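Local structure of DUF4439 domain-containing protein (Mycobacterium tuberculosis, 2IB0) at residues H62-R65 / R66-I70; S137-M140 / A141-N145. The protein is of unknown function but adopts the four-helix bundle of the ferritin-like clan and associates as a two-chain assembly. All blocks are in the same frame, centred on the assembly; numbering follows the deposited sequence.

Overall arrangement
Contact 1 is a turn-by-turn contact within helix 52-75, and contact 2 is the same kind of contact within helix 124-150. Their centres lie about 19 Å apart; contact 1 is about 11 Å and contact 2 about 10 Å from the centre of the chain (centre to centre). They meet where NH1 of Arg65 packs 3.6 Å from OG of Ser137; that hydroxyl is hydrogen-bonded to the carbonyl of Ala133. Beside this junction His62 and Arg65 reach glutamates, so this side of contact 1 lines a buried polar cluster between the helices. Contact 2 turns one side to the bundle interior and another to the second subunit.

Contact 1: H62-R65 / R66-I70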
ATOM      1  N   HIS A  62      13.831  -0.445   4.772  1.00 36.50           N
ATOM      2  CA  HIS A  62      14.532  -0.047   3.552  1.00 36.01           C
ATOM      3  C   HIS A  62      15.858  -0.768   3.326  1.00 35.53           C
ATOM      4  O   HIS A  62      16.142  -1.142   2.197  1.00 36.65           O
ATOM      5  CB  HIS A  62      14.763   1.442   3.509  1.00 35.12           C
ATOM      6  CG  HIS A  62      13.520   2.226   3.374  1.00 33.06           C
ATOM      7  ND1 HIS A  62      12.846   2.340   2.176  1.00 33.28           N
ATOM      8  CD2 HIS A  62      12.796   2.910   4.291  1.00 32.76           C
ATOM      9  CE1 HIS A  62      11.759   3.066   2.362  1.00 34.34           C
ATOM     10  NE2 HIS A  62      11.720   3.447   3.630  1.00 32.98           N
ATOM     11  N   ARG A  63      16.671  -0.940   4.366  1.00 35.02           N
ATOM     12  CA  ARG A  63      17.964  -1.607   4.201  1.00 34.92           C
ATOM     13  C   ARG A  63      17.765  -3.036   3.735  1.00 34.68           C
ATOM     14  O   ARG A  63      18.455  -3.484   2.819  1.00 33.34           O
ATOM     15  CB  ARG A  63      18.824  -1.554   5.465  1.00 35.49           C
ATOM     16  CG  ARG A  63      19.420  -0.206   5.725  1.00 34.64           C
ATOM     17  CD  ARG A  63      19.925  -0.121   7.113  1.00 36.59           C
ATOM     18  NE  ARG A  63      20.740   1.072   7.230  1.00 42.24           N
ATOM     19  CZ  ARG A  63      20.913   1.783   8.341  1.00 43.41           C
ATOM     20  NH1 ARG A  63      20.296   1.423   9.464  1.00 42.12           N
ATOM     21  NH2 ARG A  63      21.705   2.866   8.314  1.00 42.21           N
ATOM     22  N   HIS A  64      16.758  -3.703   4.318  1.00 34.73           N
ATOM     23  CA  HIS A  64      16.432  -5.076   3.978  1.00 35.73           C
ATOM     24  C   HIS A  64      15.911  -5.165   2.534  1.00 35.19           C
ATOM     25  O   HIS A  64      16.350  -6.016   1.777  1.00 35.36           O
ATOM     26  CB  HIS A  64      15.408  -5.663   4.983  1.00 36.68           C
ATOM     27  CG  HIS A  64      15.136  -7.129   4.790  1.00 41.32           C
ATOM     28  ND1 HIS A  64      14.169  -7.608   3.923  1.00 47.85           N
ATOM     29  CD2 HIS A  64      15.702  -8.227   5.352  1.00 46.19           C
ATOM     30  CE1 HIS A  64      14.159  -8.930   3.949  1.00 45.22           C
ATOM     31  NE2 HIS A  64      15.076  -9.333   4.811  1.00 46.81           N
ATOM     32  N   ARG A  65      14.969  -4.294   2.163  1.00 33.96           N
ATOM     33  CA  ARG A  65      14.471  -4.226   0.799  1.00 32.44           C
ATOM     34  C   ARG A  65      15.604  -4.009  -0.217  1.00 32.10           C
ATOM     35  O   ARG A  65      15.673  -4.704  -1.221  1.00 31.94           O
ATOM     36  CB  ARG A  65      13.475  -3.085   0.681  1.00 32.39           C
ATOM     37  CG  ARG A  65      12.724  -3.082  -0.618  1.00 31.19           C
ATOM     38  CD  ARG A  65      11.833  -1.877  -0.678  1.00 30.25           C
ATOM     39  NE  ARG A  65      10.770  -1.935   0.307  1.00 28.43           N
ATOM     40  CZ  ARG A  65      10.195  -0.870   0.854  1.00 29.84           C
ATOM     41  NH1 ARG A  65      10.606   0.350   0.521  1.00 30.19           N
ATOM     42  NH2 ARG A  65       9.210  -1.017   1.745  1.00 29.82           N
ATOM     43  N   ARG A  66      16.464  -3.029   0.048  1.00 31.15           N
ATOM     44  CA  ARG A  66      17.666  -2.731  -0.778  1.00 30.82           C
ATOM     45  C   ARG A  66      18.544  -3.967  -1.012  1.00 30.75           C
ATOM     46  O   ARG A  66      18.877  -4.298  -2.156  1.00 31.20           O
ATOM     47  CB  ARG A  66      18.494  -1.619  -0.144  1.00 30.41           C
ATOM     48  CG  ARG A  66      19.988  -1.499  -0.733  1.00 31.01           C
ATOM     49  CD  ARG A  66      20.893  -0.726   0.232  1.00 33.46           C
ATOM     50  NE  ARG A  66      21.239  -1.457   1.461  1.00 36.35           N
ATOM     51  CZ  ARG A  66      21.810  -0.903   2.540  1.00 35.75           C
ATOM     52  NH1 ARG A  66      22.108   0.389   2.579  1.00 32.79           N
ATOM     53  NH2 ARG A  66      22.096  -1.646   3.593  1.00 36.85           N
ATOM     54  N   ASP A  67      18.919  -4.650   0.068  1.00 31.29           N
ATOM     55  CA  ASP A  67      19.692  -5.897  -0.037  1.00 31.77           C
ATOM     56  C   ASP A  67      18.962  -6.946  -0.845  1.00 32.25           C
ATOM     57  O   ASP A  67      19.559  -7.609  -1.683  1.00 33.36           O
ATOM     58  CB  ASP A  67      20.039  -6.429   1.352  1.00 32.72           C
ATOM     59  CG  ASP A  67      20.886  -5.440   2.182  1.00 35.63           C
ATOM     60  OD1 ASP A  67      21.411  -4.425   1.644  1.00 37.90           O
ATOM     61  OD2 ASP A  67      21.018  -5.674   3.400  1.00 39.36           O
ATOM     62  N   ASP A  68      17.659  -7.108  -0.608  1.00 32.50           N
ATOM     63  CA  ASP A  68      16.822  -8.003  -1.418  1.00 32.85           C
ATOM     64  C   ASP A  68      16.843  -7.740  -2.948  1.00 32.06           C
ATOM     65  O   ASP A  68      16.900  -8.683  -3.747  1.00 31.40           O
ATOM     66  CB  ASP A  68      15.375  -7.952  -0.922  1.00 32.98           C
ATOM     67  CG  ASP A  68      15.082  -8.932   0.219  1.00 36.43           C
ATOM     68  OD1 ASP A  68      15.962  -9.686   0.634  1.00 38.93           O
ATOM     69  OD2 ASP A  68      13.933  -8.951   0.719  1.00 42.88           O
ATOM     70  N   VAL A  69      16.755  -6.470  -3.333  1.00 31.17           N
ATOM     71  CA  VAL A  69      16.817  -6.021  -4.721  1.00 31.18           C
ATOM     72  C   VAL A  69      18.204  -6.221  -5.321  1.00 32.85           C
ATOM     73  O   VAL A  69      18.306  -6.527  -6.499  1.00 32.92           O
ATOM     74  CB  VAL A  69      16.418  -4.509  -4.829  1.00 31.11           C
ATOM     75  CG1 VAL A  69      16.591  -3.982  -6.274  1.00 26.99           C
ATOM     76  CG2 VAL A  69      14.981  -4.312  -4.302  1.00 31.26           C
ATOM     77  N   ILE A  70      19.266  -6.020  -4.532  1.00 34.26           N
ATOM     78  CA  ILE A  70      20.638  -6.347  -4.979  1.00 35.63           C
ATOM     79  C   ILE A  70      20.744  -7.828  -5.401  1.00 37.02           C
ATOM     80  O   ILE A  70      21.280  -8.146  -6.466  1.00 37.49           O
ATOM     81  CB  ILE A  70      21.698  -5.922  -3.924  1.00 35.75           C
ATOM     82  CG1 ILE A  70      21.734  -4.379  -3.858  1.00 36.23           C
ATOM     83  CG2 ILE A  70      23.115  -6.527  -4.219  1.00 35.80           C
ATOM     84  CD1 ILE A  70      22.563  -3.753  -2.724  1.00 35.89           C
TER
HETATM   85  O   HOH W   1      23.389   1.898   5.435  1.00 51.82           O
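Arg63 and Arg66, one turn apart, run side by side. The guanidinium of Arg66 lays one face against the aliphatic part of Arg63, with Arg66 NH2 3.7 Å from Arg63 CG. The two guanidinium planes are 43° apart, and NE of Arg63 stays 4.7 Å from NH2 of Arg66. A water sits in the plane at the edge of the Arg66 group, accepting weak bonds from Arg63 NE and Arg66 NH1. The next residue supplies the counter-charge: Arg66 NE forms a salt bridge of 3.0 Å with Asp67 OD1, reaching its syn side from 34° out of the carboxylate plane.

His64 and Asp68 meet without a hydrogen bond, ring and carboxylate planes crossing steeply. Turned away from its own backbone N (chi1 -173°), the His64 ring leans along the helix until CE1 lies 3.2 Å from Asp68 OD2; ND1 is poorly angled toward that oxygen.

Backbone bonds from Arg66, Asp67, Asp68 and Val69 to the carbonyls four residues earlier hold the turns together. On the buried side, CG2 of Val69 packs 3.2 Å from Arg65 O, and Trp114 touches both side chains. Here His62 is hydrogen-bonded through ND1 to Glu33 and through NE2 to Glu107, and Arg65 forms salt bridges with Glu33 and Glu136. Glutamates, a histidine and an arginine so placed recall, in position and carboxylate content, the centre of ferritin-like four-helix bundles, though no metal is modelled here.

Contact 2: S137-M140 / A141-N145; sequences SAVM and ATRWN
Met140 and Trp144, a turn apart and pointing the same way, form the tight part of the contact. The Met140 chain, bent at chi2 and again at chi3 (-36°), curls its methyl back toward the indole, bringing CE 3.2 Å from NE1 and 3.4 Å from CD1 of Trp144. The same ring passes obliquely by the Met140 carbonyl, with CD1 3.2 Å from O, while Trp144 N closes the helical bond to that oxygen. Tyr40, Leu54, Gln61 and Glu107 pack on Met140, and Val43, Ala103 and Val104 on Trp144, so all three other helices press on this pair.

This is the inward side of helix 124-150 in the ferritin-like four-helix bundle. Away from it, Thr142 turns its hydroxyl back to the preceding turn: with chi1 at 71°, OG1 donates to Val139 O at 2.8 Å, and CG2 comes 3.0 Å from Ala138 O. Val139 O thus accepts twice, from OG1 and from the backbone N of Arg143.

Packing slackens along the outer part of the partly exposed Arg143, beyond its CG. Its CD lies 4.1 Å from Val139 CG1, the two side chains slanting past each other, and its guanidinium crosses Met140 with NH1 3.8 Å from SD. Beyond that, NH2 has a long, weak ion pair with Asp57. The outer side of the turn faces the second subunit: Val139 packs on Val139 of that chain, Thr142 on the same valine, and Arg143 on Arg146 of the second subunit.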
ATOM      1  N   SER A 137       5.721   1.205   1.638  1.00 32.29           N
ATOM      2  CA  SER A 137       6.049   2.611   1.372  1.00 33.33           C
ATOM      3  C   SER A 137       4.814   3.471   1.686  1.00 32.89           C
ATOM      4  O   SER A 137       4.904   4.484   2.353  1.00 32.80           O
ATOM      5  CB  SER A 137       6.436   2.795  -0.111  1.00 32.64           C
ATOM      6  OG  SER A 137       7.641   2.133  -0.455  1.00 32.56           O
ATOM      7  N   ALA A 138       3.662   3.058   1.173  1.00 33.00           N
ATOM      8  CA  ALA A 138       2.357   3.685   1.491  1.00 33.30           C
ATOM      9  C   ALA A 138       1.956   3.673   2.965  1.00 32.98           C
ATOM     10  O   ALA A 138       1.414   4.643   3.455  1.00 34.98           O
ATOM     11  CB  ALA A 138       1.287   3.017   0.707  1.00 32.83           C
ATOM     12  N   VAL A 139       2.130   2.550   3.649  1.00 32.43           N
ATOM     13  CA  VAL A 139       1.852   2.468   5.081  1.00 30.92           C
ATOM     14  C   VAL A 139       2.869   3.384   5.814  1.00 32.11           C
ATOM     15  O   VAL A 139       2.488   4.185   6.697  1.00 31.46           O
ATOM     16  CB  VAL A 139       1.888   1.011   5.546  1.00 30.92           C
ATOM     17  CG1 VAL A 139       2.007   0.923   7.054  1.00 31.86           C
ATOM     18  CG2 VAL A 139       0.600   0.236   5.021  1.00 30.12           C
ATOM     19  N   MET A 140       4.140   3.361   5.403  1.00 32.00           N
ATOM     20  CA  MET A 140       5.129   4.275   6.029  1.00 31.66           C
ATOM     21  C   MET A 140       4.766   5.756   5.911  1.00 31.88           C
ATOM     22  O   MET A 140       4.887   6.505   6.899  1.00 31.87           O
ATOM     23  CB  MET A 140       6.557   4.055   5.512  1.00 33.35           C
ATOM     24  CG  MET A 140       7.376   2.961   6.232  1.00 37.97           C
ATOM     25  SD  MET A 140       7.534   3.071   8.058  1.00 45.39           S
ATOM     26  CE  MET A 140       7.612   4.732   8.220  1.00 37.31           C
ATOM     27  N   ALA A 141       4.378   6.189   4.707  1.00 31.62           N
ATOM     28  CA  ALA A 141       3.889   7.561   4.457  1.00 32.70           C
ATOM     29  C   ALA A 141       2.693   7.916   5.343  1.00 32.72           C
ATOM     30  O   ALA A 141       2.640   9.037   5.886  1.00 32.38           O
ATOM     31  CB  ALA A 141       3.551   7.795   2.927  1.00 32.04           C
ATOM     32  N   THR A 142       1.718   7.005   5.497  1.00 32.76           N
ATOM     33  CA  THR A 142       0.575   7.347   6.320  1.00 32.42           C
ATOM     34  C   THR A 142       1.020   7.508   7.790  1.00 32.18           C
ATOM     35  O   THR A 142       0.487   8.338   8.512  1.00 31.04           O
ATOM     36  CB  THR A 142      -0.595   6.291   6.276  1.00 34.27           C
ATOM     37  OG1 THR A 142      -0.179   5.116   6.971  1.00 38.93           O
ATOM     38  CG2 THR A 142      -0.950   5.910   4.879  1.00 30.99           C
ATOM     39  N   ARG A 143       1.946   6.667   8.247  1.00 31.50           N
ATOM     40  CA  ARG A 143       2.487   6.795   9.607  1.00 32.96           C
ATOM     41  C   ARG A 143       3.210   8.147   9.868  1.00 32.85           C
ATOM     42  O   ARG A 143       3.070   8.725  10.924  1.00 33.31           O
ATOM     43  CB  ARG A 143       3.446   5.633   9.910  1.00 33.73           C
ATOM     44  CG  ARG A 143       2.717   4.342   9.923  1.00 28.71           C
ATOM     45  CD  ARG A 143       3.591   3.090  10.203  1.00 31.92           C
ATOM     46  NE  ARG A 143       4.117   3.138  11.569  1.00 38.86           N
ATOM     47  CZ  ARG A 143       5.185   2.468  12.026  1.00 44.04           C
ATOM     48  NH1 ARG A 143       5.911   1.653  11.235  1.00 42.06           N
ATOM     49  NH2 ARG A 143       5.545   2.627  13.304  1.00 44.69           N
ATOM     50  N   TRP A 144       3.966   8.642   8.907  1.00 33.08           N
ATOM     51  CA  TRP A 144       4.610   9.955   9.037  1.00 34.31           C
ATOM     52  C   TRP A 144       3.635  11.128   8.921  1.00 34.69           C
ATOM     53  O   TRP A 144       3.829  12.151   9.560  1.00 33.77           O
ATOM     54  CB  TRP A 144       5.761  10.107   8.034  1.00 34.91           C
ATOM     55  CG  TRP A 144       6.973   9.355   8.445  1.00 35.61           C
ATOM     56  CD1 TRP A 144       7.424   8.155   7.942  1.00 34.86           C
ATOM     57  CD2 TRP A 144       7.926   9.758   9.458  1.00 34.02           C
ATOM     58  NE1 TRP A 144       8.594   7.779   8.597  1.00 38.09           N
ATOM     59  CE2 TRP A 144       8.929   8.752   9.517  1.00 35.93           C
ATOM     60  CE3 TRP A 144       8.028  10.878  10.310  1.00 34.96           C
ATOM     61  CZ2 TRP A 144      10.041   8.826  10.415  1.00 36.89           C
ATOM     62  CZ3 TRP A 144       9.143  10.951  11.207  1.00 35.93           C
ATOM     63  CH2 TRP A 144      10.119   9.920  11.243  1.00 33.42           C
ATOM     64  N   ASN A 145       2.572  10.955   8.120  1.00 35.63           N
ATOM     65  CA  ASN A 145       1.507  11.925   8.012  1.00 35.12           C
ATOM     66  C   ASN A 145       0.706  12.033   9.315  1.00 35.41           C
ATOM     67  O   ASN A 145       0.222  13.103   9.668  1.00 34.16           O
ATOM     68  CB  ASN A 145       0.577  11.538   6.880  1.00 36.32           C
ATOM     69  CG  ASN A 145       0.927  12.216   5.570  1.00 40.51           C
ATOM     70  OD1 ASN A 145       0.970  11.558   4.487  1.00 45.98           O
ATOM     71  ND2 ASN A 145       1.147  13.537   5.628  1.00 39.70           N
TER